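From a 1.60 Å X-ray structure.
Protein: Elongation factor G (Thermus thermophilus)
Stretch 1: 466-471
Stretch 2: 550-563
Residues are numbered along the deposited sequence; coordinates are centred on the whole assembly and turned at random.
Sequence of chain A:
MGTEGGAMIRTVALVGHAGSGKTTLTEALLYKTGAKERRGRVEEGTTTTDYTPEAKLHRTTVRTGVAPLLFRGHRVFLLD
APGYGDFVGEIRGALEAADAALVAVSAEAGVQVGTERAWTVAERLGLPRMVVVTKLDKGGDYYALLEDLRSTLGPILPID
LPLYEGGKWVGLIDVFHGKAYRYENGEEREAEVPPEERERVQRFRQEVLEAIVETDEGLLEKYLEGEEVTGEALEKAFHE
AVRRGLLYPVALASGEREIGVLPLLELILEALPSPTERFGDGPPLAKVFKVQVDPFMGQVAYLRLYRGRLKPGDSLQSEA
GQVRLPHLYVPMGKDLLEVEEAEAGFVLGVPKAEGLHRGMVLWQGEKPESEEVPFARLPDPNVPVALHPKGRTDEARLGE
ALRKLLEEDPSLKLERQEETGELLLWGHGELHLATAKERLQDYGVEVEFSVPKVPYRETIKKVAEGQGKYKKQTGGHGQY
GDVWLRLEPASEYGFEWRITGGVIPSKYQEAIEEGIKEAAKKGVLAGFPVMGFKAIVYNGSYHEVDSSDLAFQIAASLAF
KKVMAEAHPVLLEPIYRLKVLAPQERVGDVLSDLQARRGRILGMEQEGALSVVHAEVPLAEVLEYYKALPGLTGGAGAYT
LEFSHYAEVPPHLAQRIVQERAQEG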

ATOM      1  N   GLY A 466      34.953  -7.671 -37.857  1.00 17.38           N
ATOM      2  CA  GLY A 466      35.526  -6.577 -38.587  1.00 21.88           C
ATOM      3  C   GLY A 466      36.405  -5.706 -37.741  1.00 18.43           C
ATOM      4  O   GLY A 466      36.630  -5.956 -36.551  1.00 21.91           O
ATOM      5  N   GLN A 467      36.866  -4.633 -38.358  1.00 22.76           N
ATOM      6  CA  GLN A 467      37.795  -3.742 -37.714  1.00 16.17           C
ATOM      7  C   GLN A 467      37.286  -2.379 -37.338  1.00 24.27           C
ATOM      8  O   GLN A 467      36.480  -1.774 -38.042  1.00 26.01           O
ATOM      9  N   GLY A 468      37.801  -1.911 -36.212  1.00 22.40           N
ATOM     10  CA  GLY A 468      37.485  -0.596 -35.705  1.00 25.87           C
ATOM     11  C   GLY A 468      38.823   0.088 -35.534  1.00 22.00           C
ATOM     12  O   GLY A 468      39.692  -0.384 -34.796  1.00 21.03           O
ATOM     13  N   LYS A 469      39.023   1.205 -36.220  1.00 24.08           N
ATOM     14  CA  LYS A 469      40.300   1.869 -36.076  1.00 21.64           C
ATOM     15  C   LYS A 469      40.190   3.382 -35.954  1.00 29.53           C
ATOM     16  O   LYS A 469      39.409   4.021 -36.659  1.00 32.97           O
ATOM     17  N   TYR A 470      40.982   3.938 -35.048  1.00 23.32           N
ATOM     18  CA  TYR A 470      40.995   5.379 -34.808  1.00 33.71           C
ATOM     19  C   TYR A 470      42.423   5.920 -34.796  1.00 32.77           C
ATOM     20  O   TYR A 470      43.233   5.510 -33.968  1.00 29.34           O
ATOM     21  N   LYS A 471      42.729   6.843 -35.704  1.00 35.22           N
ATOM     22  CA  LYS A 471      44.060   7.446 -35.743  1.00 42.17           C
ATOM     23  C   LYS A 471      44.006   8.909 -36.183  1.00 45.54           C
ATOM     24  O   LYS A 471      43.638   9.218 -37.317  1.00 52.78           O
ATOM     25  N   LEU A 550      41.395   6.231 -24.564  1.00 24.22           N
ATOM     26  CA  LEU A 550      40.401   6.894 -25.403  1.00 21.90           C
ATOM     27  C   LEU A 550      40.447   6.375 -26.832  1.00 22.25           C
ATOM     28  O   LEU A 550      39.403   6.099 -27.428  1.00 26.85           O
ATOM     29  N   ALA A 551      41.654   6.257 -27.390  1.00 23.15           N
ATOM     30  CA  ALA A 551      41.814   5.768 -28.756  1.00 22.14           C
ATOM     31  C   ALA A 551      41.254   4.355 -28.860  1.00 13.52           C
ATOM     32  O   ALA A 551      40.606   4.013 -29.860  1.00 20.66           O
ATOM     33  N   PHE A 552      41.491   3.550 -27.837  1.00 21.32           N
ATOM     34  CA  PHE A 552      40.975   2.183 -27.871  1.00 19.77           C
ATOM     35  C   PHE A 552      39.471   2.108 -27.587  1.00 21.36           C
ATOM     36  O   PHE A 552      38.798   1.240 -28.129  1.00 23.47           O
ATOM     37  N   GLN A 553      38.933   3.019 -26.772  1.00 27.70           N
ATOM     38  CA  GLN A 553      37.491   3.018 -26.502  1.00 20.05           C
ATOM     39  C   GLN A 553      36.788   3.362 -27.801  1.00 22.86           C
ATOM     40  O   GLN A 553      35.783   2.751 -28.155  1.00 23.78           O
ATOM     41  N   ILE A 554      37.316   4.359 -28.516  1.00 21.77           N
ATOM     42  CA  ILE A 554      36.717   4.757 -29.781  1.00 23.05           C
ATOM     43  C   ILE A 554      36.845   3.658 -30.831  1.00 19.09           C
ATOM     44  O   ILE A 554      35.884   3.343 -31.530  1.00 24.46           O
ATOM     45  N   ALA A 555      38.044   3.094 -30.970  1.00 21.34           N
ATOM     46  CA  ALA A 555      38.251   2.039 -31.952  1.00 22.74           C
ATOM     47  C   ALA A 555      37.290   0.879 -31.673  1.00 14.22           C
ATOM     48  O   ALA A 555      36.703   0.311 -32.594  1.00 20.95           O
ATOM     49  N   ALA A 556      37.125   0.550 -30.394  1.00 21.96           N
ATOM     50  CA  ALA A 556      36.234  -0.540 -29.998  1.00 23.31           C
ATOM     51  C   ALA A 556      34.775  -0.201 -30.332  1.00 18.24           C
ATOM     52  O   ALA A 556      34.031  -1.042 -30.846  1.00 19.60           O
ATOM     53  N   SER A 557      34.382   1.048 -30.077  1.00 23.88           N
ATOM     54  CA  SER A 557      33.016   1.489 -30.378  1.00 23.14           C
ATOM     55  C   SER A 557      32.762   1.441 -31.879  1.00 18.93           C
ATOM     56  O   SER A 557      31.720   0.954 -32.331  1.00 25.29           O
ATOM     57  N   LEU A 558      33.725   1.937 -32.660  1.00 21.13           N
ATOM     58  CA  LEU A 558      33.616   1.921 -34.115  1.00 20.78           C
ATOM     59  C   LEU A 558      33.491   0.498 -34.603  1.00 17.26           C
ATOM     60  O   LEU A 558      32.700   0.204 -35.504  1.00 23.67           O
ATOM     61  N   ALA A 559      34.273  -0.399 -34.000  1.00 21.87           N
ATOM     62  CA  ALA A 559      34.225  -1.799 -34.380  1.00 22.68           C
ATOM     63  C   ALA A 559      32.842  -2.359 -34.069  1.00 16.97           C
ATOM     64  O   ALA A 559      32.255  -3.055 -34.891  1.00 20.04           O
ATOM     65  N   PHE A 560      32.310  -2.051 -32.889  1.00 17.45           N
ATOM     66  CA  PHE A 560      30.988  -2.560 -32.546  1.00 21.46           C
ATOM     67  C   PHE A 560      29.912  -2.100 -33.539  1.00 18.11           C
ATOM     68  O   PHE A 560      29.119  -2.904 -34.034  1.00 19.98           O
ATOM     69  N   LYS A 561      29.887  -0.806 -33.838  1.00 23.08           N
ATOM     70  CA  LYS A 561      28.891  -0.280 -34.773  1.00 24.10           C
ATOM     71  C   LYS A 561      28.969  -0.940 -36.149  1.00 27.03           C
ATOM     72  O   LYS A 561      27.950  -1.339 -36.720  1.00 25.31           O
ATOM     73  N   LYS A 562      30.181  -1.059 -36.686  1.00 24.73           N
ATOM     74  CA  LYS A 562      30.368  -1.675 -37.995  1.00 21.37           C
ATOM     75  C   LYS A 562      29.949  -3.138 -37.999  1.00 22.56           C
ATOM     76  O   LYS A 562      29.196  -3.584 -38.861  1.00 26.29           O
ATOM     77  N   VAL A 563      30.437  -3.893 -37.017  1.00 21.34           N
ATOM     78  CA  VAL A 563      30.131  -5.308 -36.976  1.00 20.14           C
ATOM     79  C   VAL A 563      28.668  -5.647 -36.697  1.00 16.55           C
ATOM     80  O   VAL A 563      28.111  -6.551 -37.321  1.00 23.18           O
TER

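The strand 466-471 lies across the helix 550-563 with an angle of 145° between their N-to-C directions, so the two run roughly antiparallel, and their axes approach to 5.8 Å. That is a short separation for a strand against a helix. The backbone register shows where it is achieved: the CA atoms of Gly468 and Ala559 are 3.7 Å apart, and those of Lys469 and Ala555 4.6 Å. The contact buries 503 Å² summed over both sides, and its two most heavily covered residues are Tyr470, with 100 Å², and Gly468, with 56 Å².

Tyr470 is the main side chain that the strand sends into the helix. Its CA-to-CB bond points toward the helix, and chi1 of -173° (t) with chi2 of 69° sets the ring against Ile554. Ile554 also points toward its partner; its m, t rotamer (chi1 -60°, chi2 176°) extends the side chain so that CD1 lies 3.7 Å from the centroid of the Tyr470 ring and 20° off the ring normal. This places the methyl over the face, a CH-pi contact, and the closest atom pair, Tyr470 CE2 to Ile554 CD1, is 3.5 Å. One turn earlier, Ala551 adds a looser apolar contact, Tyr470 CD2 to Ala551 CB at 4.4 Å. Ala555 meets the base of the tyrosine, with Tyr470 CB to Ala555 CB at 4.5 Å. The CA-to-CB bonds of both alanines point sideways, and their methyls lie along the same side of the helix.

Gly468 permits the closest backbone approach. Gly468 CA is 3.3 Å from Ala555 O, with an angle of 144° at the hydrogen, a CA-H...O contact to a carbonyl that also accepts the helical hydrogen bond from Ala559 N at 2.9 Å. An ideal CB built on Gly468 would point toward the helix and fall 2.0 Å from Ala555 O and 2.5 Å from Ala559 N; both are clashes, so the absence of a side chain is what leaves room for the helix backbone here. Ala559 CB fills in beside the glycine, 3.6 Å from Gly468 CA. Leu558, in an m, t rotamer and pointing toward the strand, brings CD1 to 3.5 Å from Lys469 O.

Farther along the helix, Lys562 supplies the one hydrogen bond between the stretches. Its CA-to-CB bond points toward the strand, and the t, t, m, t rotamer carries Lys562 NZ to Gln467 O, to which it donates at 2.6 Å. The acceptor is a backbone carbonyl, so the bond does not depend on the glutamine side chain, whose CA-to-CB bond points away. Val563, with chi1 t, packs its CG2 3.5 Å from Gly466 N. Lys469 and Lys471 also direct their CA-to-CB bonds away from the helix, completing the alternation expected of a strand: Gly466, Gly468 and Tyr470 occupy the helix-facing positions.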

ATOM      1  CB  GLN A 467      39.017  -3.580 -38.627  1.00 19.36           C
ATOM      2  CG  GLN A 467      40.103  -2.682 -38.091  1.00 20.92           C
ATOM      3  CD  GLN A 467      41.205  -2.452 -39.119  1.00 27.00           C
ATOM      4  OE1 GLN A 467      40.925  -2.301 -40.308  1.00 28.68           O
ATOM      5  NE2 GLN A 467      42.456  -2.416 -38.664  1.00 21.71           N
ATOM      6  CB  LYS A 469      41.200   1.497 -37.253  1.00 26.84           C
ATOM      7  CG  LYS A 469      42.649   1.901 -37.081  1.00 26.98           C
ATOM      8  CD  LYS A 469      43.512   1.226 -38.147  1.00 31.14           C
ATOM      9  CE  LYS A 469      44.983   1.446 -37.890  1.00 27.26           C
ATOM     10  NZ  LYS A 469      45.804   0.580 -38.791  1.00 37.34           N
ATOM     11  CB  TYR A 470      40.345   5.682 -33.459  1.00 30.30           C
ATOM     12  CG  TYR A 470      40.148   7.153 -33.166  1.00 32.44           C
ATOM     13  CD1 TYR A 470      39.226   7.908 -33.887  1.00 35.51           C
ATOM     14  CD2 TYR A 470      40.854   7.779 -32.147  1.00 25.40           C
ATOM     15  CE1 TYR A 470      39.009   9.255 -33.592  1.00 35.71           C
ATOM     16  CE2 TYR A 470      40.644   9.132 -31.843  1.00 34.16           C
ATOM     17  CZ  TYR A 470      39.720   9.857 -32.570  1.00 34.49           C
ATOM     18  OH  TYR A 470      39.500  11.185 -32.285  1.00 35.99           O
ATOM     19  CB  LYS A 471      45.005   6.650 -36.657  1.00 41.56           C
ATOM     20  CG  LYS A 471      44.525   6.434 -38.085  1.00 50.51           C
ATOM     21  CD  LYS A 471      45.681   6.023 -39.009  1.00 52.80           C
ATOM     22  CE  LYS A 471      46.433   4.793 -38.500  1.00 59.61           C
ATOM     23  NZ  LYS A 471      47.534   4.354 -39.420  1.00 57.41           N
ATOM     24  CB  LEU A 550      40.619   8.422 -25.401  1.00 23.38           C
ATOM     25  CG  LEU A 550      39.793   9.211 -26.429  1.00 26.83           C
ATOM     26  CD1 LEU A 550      38.313   9.134 -26.076  1.00 23.41           C
ATOM     27  CD2 LEU A 550      40.262  10.673 -26.463  1.00 29.72           C
ATOM     28  CB  ALA A 551      43.282   5.770 -29.140  1.00 28.19           C
ATOM     29  CB  PHE A 552      41.774   1.263 -26.932  1.00 18.04           C
ATOM     30  CG  PHE A 552      42.954   0.605 -27.607  1.00 18.16           C
ATOM     31  CD1 PHE A 552      44.256   1.036 -27.357  1.00 20.51           C
ATOM     32  CD2 PHE A 552      42.746  -0.377 -28.578  1.00 19.74           C
ATOM     33  CE1 PHE A 552      45.334   0.499 -28.071  1.00 23.72           C
ATOM     34  CE2 PHE A 552      43.810  -0.917 -29.300  1.00 19.51           C
ATOM     35  CZ  PHE A 552      45.113  -0.477 -29.043  1.00 21.25           C
ATOM     36  CB  GLN A 553      37.111   4.072 -25.450  1.00 27.90           C
ATOM     37  CG  GLN A 553      37.729   3.878 -24.082  1.00 31.10           C
ATOM     38  CD  GLN A 553      37.222   4.897 -23.059  1.00 46.85           C
ATOM     39  OE1 GLN A 553      37.920   5.223 -22.097  1.00 49.84           O
ATOM     40  NE2 GLN A 553      36.000   5.387 -23.256  1.00 44.45           N
ATOM     41  CB  ILE A 554      37.369   6.056 -30.341  1.00 23.58           C
ATOM     42  CG1 ILE A 554      37.197   7.202 -29.342  1.00 30.23           C
ATOM     43  CG2 ILE A 554      36.745   6.401 -31.685  1.00 28.14           C
ATOM     44  CD1 ILE A 554      37.886   8.487 -29.770  1.00 26.00           C
ATOM     45  CB  ALA A 555      39.701   1.562 -31.905  1.00 23.84           C
ATOM     46  CB  ALA A 556      36.405  -0.833 -28.497  1.00 21.56           C
ATOM     47  CB  SER A 557      32.790   2.909 -29.840  1.00 27.79           C
ATOM     48  OG  SER A 557      31.518   3.393 -30.239  1.00 35.77           O
ATOM     49  CB  LEU A 558      34.849   2.580 -34.747  1.00 24.84           C
ATOM     50  CG  LEU A 558      34.981   4.099 -34.602  1.00 34.77           C
ATOM     51  CD1 LEU A 558      36.276   4.569 -35.263  1.00 24.27           C
ATOM     52  CD2 LEU A 558      33.779   4.780 -35.253  1.00 32.22           C
ATOM     53  CB  ALA A 559      35.318  -2.595 -33.637  1.00 17.81           C
ATOM     54  CB  PHE A 560      30.600  -2.149 -31.121  1.00 19.94           C
ATOM     55  CG  PHE A 560      29.290  -2.731 -30.677  1.00 21.87           C
ATOM     56  CD1 PHE A 560      28.092  -2.073 -30.951  1.00 22.93           C
ATOM     57  CD2 PHE A 560      29.245  -3.978 -30.058  1.00 20.50           C
ATOM     58  CE1 PHE A 560      26.854  -2.653 -30.619  1.00 21.57           C
ATOM     59  CE2 PHE A 560      28.014  -4.571 -29.724  1.00 21.41           C
ATOM     60  CZ  PHE A 560      26.824  -3.904 -30.008  1.00 22.70           C
ATOM     61  CB  LYS A 561      29.065   1.230 -34.929  1.00 27.37           C
ATOM     62  CG  LYS A 561      28.990   2.014 -33.631  1.00 30.48           C
ATOM     63  CD  LYS A 561      27.606   1.953 -32.998  1.00 36.38           C
ATOM     64  CE  LYS A 561      27.511   2.900 -31.802  1.00 39.03           C
ATOM     65  NZ  LYS A 561      26.165   2.888 -31.162  1.00 41.40           N
ATOM     66  CB  LYS A 562      31.842  -1.575 -38.408  1.00 27.82           C
ATOM     67  CG  LYS A 562      32.171  -2.299 -39.707  1.00 29.41           C
ATOM     68  CD  LYS A 562      33.678  -2.318 -39.985  1.00 32.50           C
ATOM     69  CE  LYS A 562      34.283  -0.911 -39.963  1.00 34.04           C
ATOM     70  NZ  LYS A 562      35.743  -0.898 -40.330  1.00 34.10           N
ATOM     71  CB  VAL A 563      31.049  -6.028 -35.951  1.00 20.45           C
ATOM     72  CG1 VAL A 563      30.796  -7.528 -35.983  1.00 21.92           C
ATOM     73  CG2 VAL A 563      32.514  -5.736 -36.290  1.00 25.91           C
TER